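Local coordinates for protein phosphoribosyltransferase (Thermus thermophilus, PDB 1WD5) that is of unproven function but probably acts as a type I phosphoribosyltransferase, a glycosyltransferase of the PRTase-like group, at residues A11-A16 / V152-V157; P25-L30 / V36-V41. All coordinates share one frame; numbering follows the deposited sequence.

How the interactions relate
Interaction 1 holds helix 6-17 on the central sheet, and interaction 2 holds helix 33-45 on it. Strand 26-29 is the next element after helix 6-17, and interaction 2 is nested inside the loop that interaction 1 closes. The centres of the two interactions are about 10 Å apart. V37 joins them: its CG1 is 4.1 Å from L13 CD2 and 4.2 Å from P156 CG. The helices also meet where A14 CB packs 4.1 Å from V41 CA. After strand 122-126, where type I phosphoribosyltransferases carry their phosphoribosyl pyrophosphate motif, L30 touches D127, V37 touches D128 and V155 touches V130. Both contacts therefore probably lie beside the active-site loop.

Interaction 1. Residues A11-A16 / V152-V157; sequences ALLAEA and VVAVPV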
loop_
_atom_site.group_PDB
_atom_site.type_symbol
_atom_site.label_atom_id
_atom_site.label_comp_id
_atom_site.label_asym_id
_atom_site.label_seq_id
_atom_site.Cartn_x
_atom_site.Cartn_y
_atom_site.Cartn_z
ATOM N N ALA A 11 14.691 6.121 -4.275
ATOM C CA ALA A 11 15.925 6.573 -3.642
ATOM C C ALA A 11 15.651 7.839 -2.835
ATOM O O ALA A 11 16.058 7.945 -1.682
ATOM C CB ALA A 11 16.999 6.847 -4.711
ATOM N N LEU A 12 14.956 8.795 -3.444
ATOM C CA LEU A 12 14.632 10.050 -2.765
ATOM C C LEU A 12 13.712 9.812 -1.576
ATOM O O LEU A 12 13.799 10.507 -0.561
ATOM C CB LEU A 12 13.955 11.028 -3.734
ATOM C CG LEU A 12 14.825 11.598 -4.848
ATOM C CD1 LEU A 12 13.962 12.410 -5.808
ATOM C CD2 LEU A 12 15.924 12.473 -4.237
ATOM N N LEU A 13 12.827 8.831 -1.703
ATOM C CA LEU A 13 11.892 8.528 -0.626
ATOM C C LEU A 13 12.640 7.931 0.560
ATOM O O LEU A 13 12.363 8.266 1.717
ATOM C CB LEU A 13 10.818 7.552 -1.115
ATOM C CG LEU A 13 9.579 7.429 -0.231
ATOM C CD1 LEU A 13 8.937 8.803 -0.054
ATOM C CD2 LEU A 13 8.587 6.457 -0.868
ATOM N N ALA A 14 13.586 7.040 0.272
ATOM C CA ALA A 14 14.378 6.408 1.323
ATOM C C ALA A 14 15.164 7.472 2.089
ATOM O O ALA A 14 15.340 7.373 3.303
ATOM C CB ALA A 14 15.336 5.392 0.719
ATOM N N GLU A 15 15.634 8.485 1.372
ATOM C CA GLU A 15 16.392 9.575 1.981
ATOM C C GLU A 15 15.497 10.420 2.897
ATOM O O GLU A 15 15.924 10.865 3.961
ATOM C CB GLU A 15 17.028 10.439 0.882
ATOM C CG GLU A 15 18.303 9.830 0.292
ATOM C CD GLU A 15 18.636 10.346 -1.099
ATOM O OE1 GLU A 15 18.185 11.453 -1.465
ATOM O OE2 GLU A 15 19.368 9.643 -1.830
ATOM N N ALA A 16 14.252 10.633 2.488
ATOM C CA ALA A 16 13.320 11.410 3.303
ATOM C C ALA A 16 12.928 10.626 4.557
ATOM O O ALA A 16 12.569 11.211 5.581
ATOM C CB ALA A 16 12.068 11.751 2.490
ATOM N N VAL A 152 4.135 3.986 8.882
ATOM C CA VAL A 152 4.420 5.220 8.164
ATOM C C VAL A 152 4.031 5.064 6.707
ATOM O O VAL A 152 4.420 4.093 6.055
ATOM C CB VAL A 152 5.922 5.582 8.211
ATOM C CG1 VAL A 152 6.181 6.822 7.363
ATOM C CG2 VAL A 152 6.367 5.820 9.640
ATOM N N VAL A 153 3.253 6.012 6.199
ATOM C CA VAL A 153 2.852 5.992 4.799
ATOM C C VAL A 153 3.869 6.845 4.048
ATOM O O VAL A 153 4.059 8.018 4.373
ATOM C CB VAL A 153 1.452 6.600 4.602
ATOM C CG1 VAL A 153 1.176 6.801 3.115
ATOM C CG2 VAL A 153 0.402 5.684 5.218
ATOM N N ALA A 154 4.524 6.262 3.047
ATOM C CA ALA A 154 5.526 6.994 2.282
ATOM C C ALA A 154 5.251 6.920 0.783
ATOM O O ALA A 154 5.167 5.829 0.211
ATOM C CB ALA A 154 6.914 6.446 2.593
ATOM N N VAL A 155 5.122 8.085 0.151
ATOM C CA VAL A 155 4.835 8.154 -1.279
ATOM C C VAL A 155 5.565 9.297 -1.983
ATOM O O VAL A 155 5.708 10.387 -1.436
ATOM C CB VAL A 155 3.327 8.342 -1.518
ATOM C CG1 VAL A 155 2.555 7.167 -0.934
ATOM C CG2 VAL A 155 2.864 9.642 -0.867
ATOM N N PRO A 156 6.032 9.058 -3.216
ATOM C CA PRO A 156 6.742 10.074 -3.998
ATOM C C PRO A 156 5.874 11.297 -4.298
ATOM O O PRO A 156 6.331 12.429 -4.179
ATOM C CB PRO A 156 7.124 9.323 -5.270
ATOM C CG PRO A 156 7.302 7.918 -4.785
ATOM C CD PRO A 156 6.098 7.749 -3.886
ATOM N N VAL A 157 4.625 11.069 -4.693
ATOM C CA VAL A 157 3.720 12.171 -5.009
ATOM C C VAL A 157 2.289 11.865 -4.583
ATOM O O VAL A 157 1.846 10.721 -4.650
ATOM C CB VAL A 157 3.738 12.490 -6.517
ATOM C CG1 VAL A 157 3.144 11.335 -7.304
ATOM C CG2 VAL A 157 2.962 13.774 -6.784
#
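L13 lays both of its methyls over one face of the A154-V155 peptide. CD2 is above the carbonyl, 3.6 Å from A154 O. CD1 is above the nitrogen end, 3.9 Å from V155 N. CD1 also stands over the next peptide, 3.9 Å from V155 O. The pyrrolidine ring of P156 continues this surface. CD2 meets it from one face, over the corner at P156 CD, at 4.1 Å. At the edges of the strand, backbone hydrogen bonds run from A154 to L125 and from V153 to E171 and V173. The methyl of A154 points toward the helix and touches L13 CD2 at 3.8 Å. L13 reaches the strand because its CG is anti to the backbone N (chi1 -165°), which extends the side chain away from the helix.

This is a helix packed on the parallel part of a mixed sheet, as in the alpha/beta core of the type I phosphoribosyltransferase fold. Strand 150-155 runs between strands 122-126 and 171-174, and helix 6-17 lies over it. The CA atoms of L13 and P156 are 6.3 Å apart. No hydrogen bond crosses the contact, which is apolar and buried. With an alanine at L13, the A154 methyl and the face of the A154-V155 peptide would probably lose their cover, opening a gap under the helix. L17, on the same helix, also touches A154, and A9 touches P156. The V155 side chain turns away from the helix, to V130 and A174.

Interaction 2. Residues P25-L30 / V36-V41; sequences PVVLGL and VVADEV
Strand 26-29 and helix 36-41 run nearly antiparallel, at 166°, with their axes 7.2 Å apart at closest approach. They are the first two elements of a beta-alpha-beta unit, in which helix 33-45 leads on to strand 48-59. The unit belongs to the parallel part of the sheet in a type I phosphoribosyltransferase fold. The two backbones have their nearest CA atoms at G29 and A38, 5.0 Å apart. A38 puts its methyl directly against the glycine backbone, with A38 CB 3.6 Å from G29 CA. This spot is tight: a beta carbon on G29 would clash with A38 CB.

Two residues back along the strand, V27 also points toward the helix. Its CG1, anti to the backbone N (chi1 -173°), is the branch that meets A38. It lies against A38 O at 3.6 Å and beside A38 CB at 4.0 Å. V41, about one helical turn after A38, packs against both methyls of V27. The two valine side chains cross at about a right angle. L28 points the opposite way from V27, into the other side of the sheet, where it touches V52 and L125.

All five touching residues are buried, and they meet by van der Waals contact alone. A38 also packs on L49, and V41 on L17 of helix 6-17. D39 points away from the strand and forms salt bridges with R7 and R43. At the valine pair, V41 CG1 touches both branches of V27, 4.0 Å from V27 CG1 and 4.1 Å from V27 CG2.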
loop_
_atom_site.group_PDB
_atom_site.type_symbol
_atom_site.label_atom_id
_atom_site.label_comp_id
_atom_site.label_asym_id
_atom_site.label_seq_id
_atom_site.Cartn_x
_atom_site.Cartn_y
_atom_site.Cartn_z
ATOM N N PRO A 25 13.007 -1.736 9.202
ATOM C CA PRO A 25 11.594 -1.711 8.830
ATOM C C PRO A 25 11.165 -2.728 7.786
ATOM O O PRO A 25 11.963 -3.170 6.966
ATOM C CB PRO A 25 11.406 -0.284 8.336
ATOM C CG PRO A 25 12.712 -0.021 7.649
ATOM C CD PRO A 25 13.722 -0.578 8.633
ATOM N N VAL A 26 9.895 -3.113 7.850
ATOM C CA VAL A 26 9.320 -4.016 6.872
ATOM C C VAL A 26 8.677 -3.015 5.918
ATOM O O VAL A 26 7.776 -2.272 6.311
ATOM C CB VAL A 26 8.213 -4.908 7.483
ATOM C CG1 VAL A 26 7.580 -5.768 6.404
ATOM C CG2 VAL A 26 8.800 -5.784 8.570
ATOM N N VAL A 27 9.166 -2.969 4.685
ATOM C CA VAL A 27 8.643 -2.042 3.686
ATOM C C VAL A 27 7.635 -2.770 2.803
ATOM O O VAL A 27 7.998 -3.663 2.037
ATOM C CB VAL A 27 9.785 -1.481 2.814
ATOM C CG1 VAL A 27 9.258 -0.397 1.882
ATOM C CG2 VAL A 27 10.882 -0.920 3.707
ATOM N N LEU A 28 6.368 -2.382 2.923
ATOM C CA LEU A 28 5.292 -3.001 2.156
ATOM C C LEU A 28 4.901 -2.163 0.952
ATOM O O LEU A 28 4.519 -1.001 1.090
ATOM C CB LEU A 28 4.063 -3.201 3.048
ATOM C CG LEU A 28 4.273 -4.031 4.317
ATOM C CD1 LEU A 28 2.946 -4.180 5.049
ATOM C CD2 LEU A 28 4.838 -5.403 3.955
ATOM N N GLY A 29 4.991 -2.758 -0.233
ATOM C CA GLY A 29 4.632 -2.037 -1.437
ATOM C C GLY A 29 3.295 -2.482 -1.997
ATOM O O GLY A 29 2.987 -3.676 -2.010
ATOM N N LEU A 30 2.484 -1.528 -2.439
ATOM C CA LEU A 30 1.194 -1.862 -3.032
ATOM C C LEU A 30 1.456 -2.292 -4.472
ATOM O O LEU A 30 2.233 -1.658 -5.174
ATOM C CB LEU A 30 0.258 -0.650 -3.019
ATOM C CG LEU A 30 -0.483 -0.321 -1.716
ATOM C CD1 LEU A 30 0.503 -0.010 -0.604
ATOM C CD2 LEU A 30 -1.403 0.870 -1.954
ATOM N N VAL A 36 8.122 -1.660 -6.916
ATOM C CA VAL A 36 9.425 -1.208 -7.401
ATOM C C VAL A 36 9.963 -0.118 -6.483
ATOM O O VAL A 36 11.126 -0.156 -6.069
ATOM C CB VAL A 36 9.343 -0.643 -8.834
ATOM C CG1 VAL A 36 10.706 -0.119 -9.257
ATOM C CG2 VAL A 36 8.881 -1.729 -9.797
ATOM N N VAL A 37 9.117 0.859 -6.161
ATOM C CA VAL A 37 9.535 1.939 -5.279
ATOM C C VAL A 37 9.885 1.351 -3.914
ATOM O O VAL A 37 10.892 1.718 -3.311
ATOM C CB VAL A 37 8.421 2.998 -5.095
ATOM C CG1 VAL A 37 8.933 4.135 -4.215
ATOM C CG2 VAL A 37 7.978 3.549 -6.463
ATOM N N ALA A 38 9.046 0.433 -3.438
ATOM C CA ALA A 38 9.245 -0.208 -2.137
ATOM C C ALA A 38 10.561 -0.987 -2.054
ATOM O O ALA A 38 11.266 -0.945 -1.038
ATOM C CB ALA A 38 8.073 -1.136 -1.836
ATOM N N ASP A 39 10.883 -1.714 -3.118
ATOM C CA ASP A 39 12.112 -2.495 -3.145
ATOM C C ASP A 39 13.331 -1.582 -3.015
ATOM O O ASP A 39 14.272 -1.895 -2.285
ATOM C CB ASP A 39 12.209 -3.295 -4.448
ATOM C CG ASP A 39 13.475 -4.131 -4.523
ATOM O OD1 ASP A 39 13.537 -5.185 -3.859
ATOM O OD2 ASP A 39 14.417 -3.726 -5.234
ATOM N N GLU A 40 13.319 -0.455 -3.725
ATOM C CA GLU A 40 14.443 0.472 -3.663
ATOM C C GLU A 40 14.560 1.034 -2.247
ATOM O O GLU A 40 15.658 1.173 -1.719
ATOM C CB GLU A 40 14.253 1.607 -4.677
ATOM C CG GLU A 40 15.458 2.545 -4.854
ATOM C CD GLU A 40 16.713 1.832 -5.344
ATOM O OE1 GLU A 40 16.591 0.838 -6.094
ATOM O OE2 GLU A 40 17.828 2.274 -4.990
ATOM N N VAL A 41 13.423 1.345 -1.626
ATOM C CA VAL A 41 13.437 1.883 -0.265
ATOM C C VAL A 41 14.015 0.852 0.697
ATOM O O VAL A 41 14.885 1.165 1.504
ATOM C CB VAL A 41 12.016 2.256 0.218
ATOM C CG1 VAL A 41 12.031 2.531 1.721
ATOM C CG2 VAL A 41 11.517 3.487 -0.527
#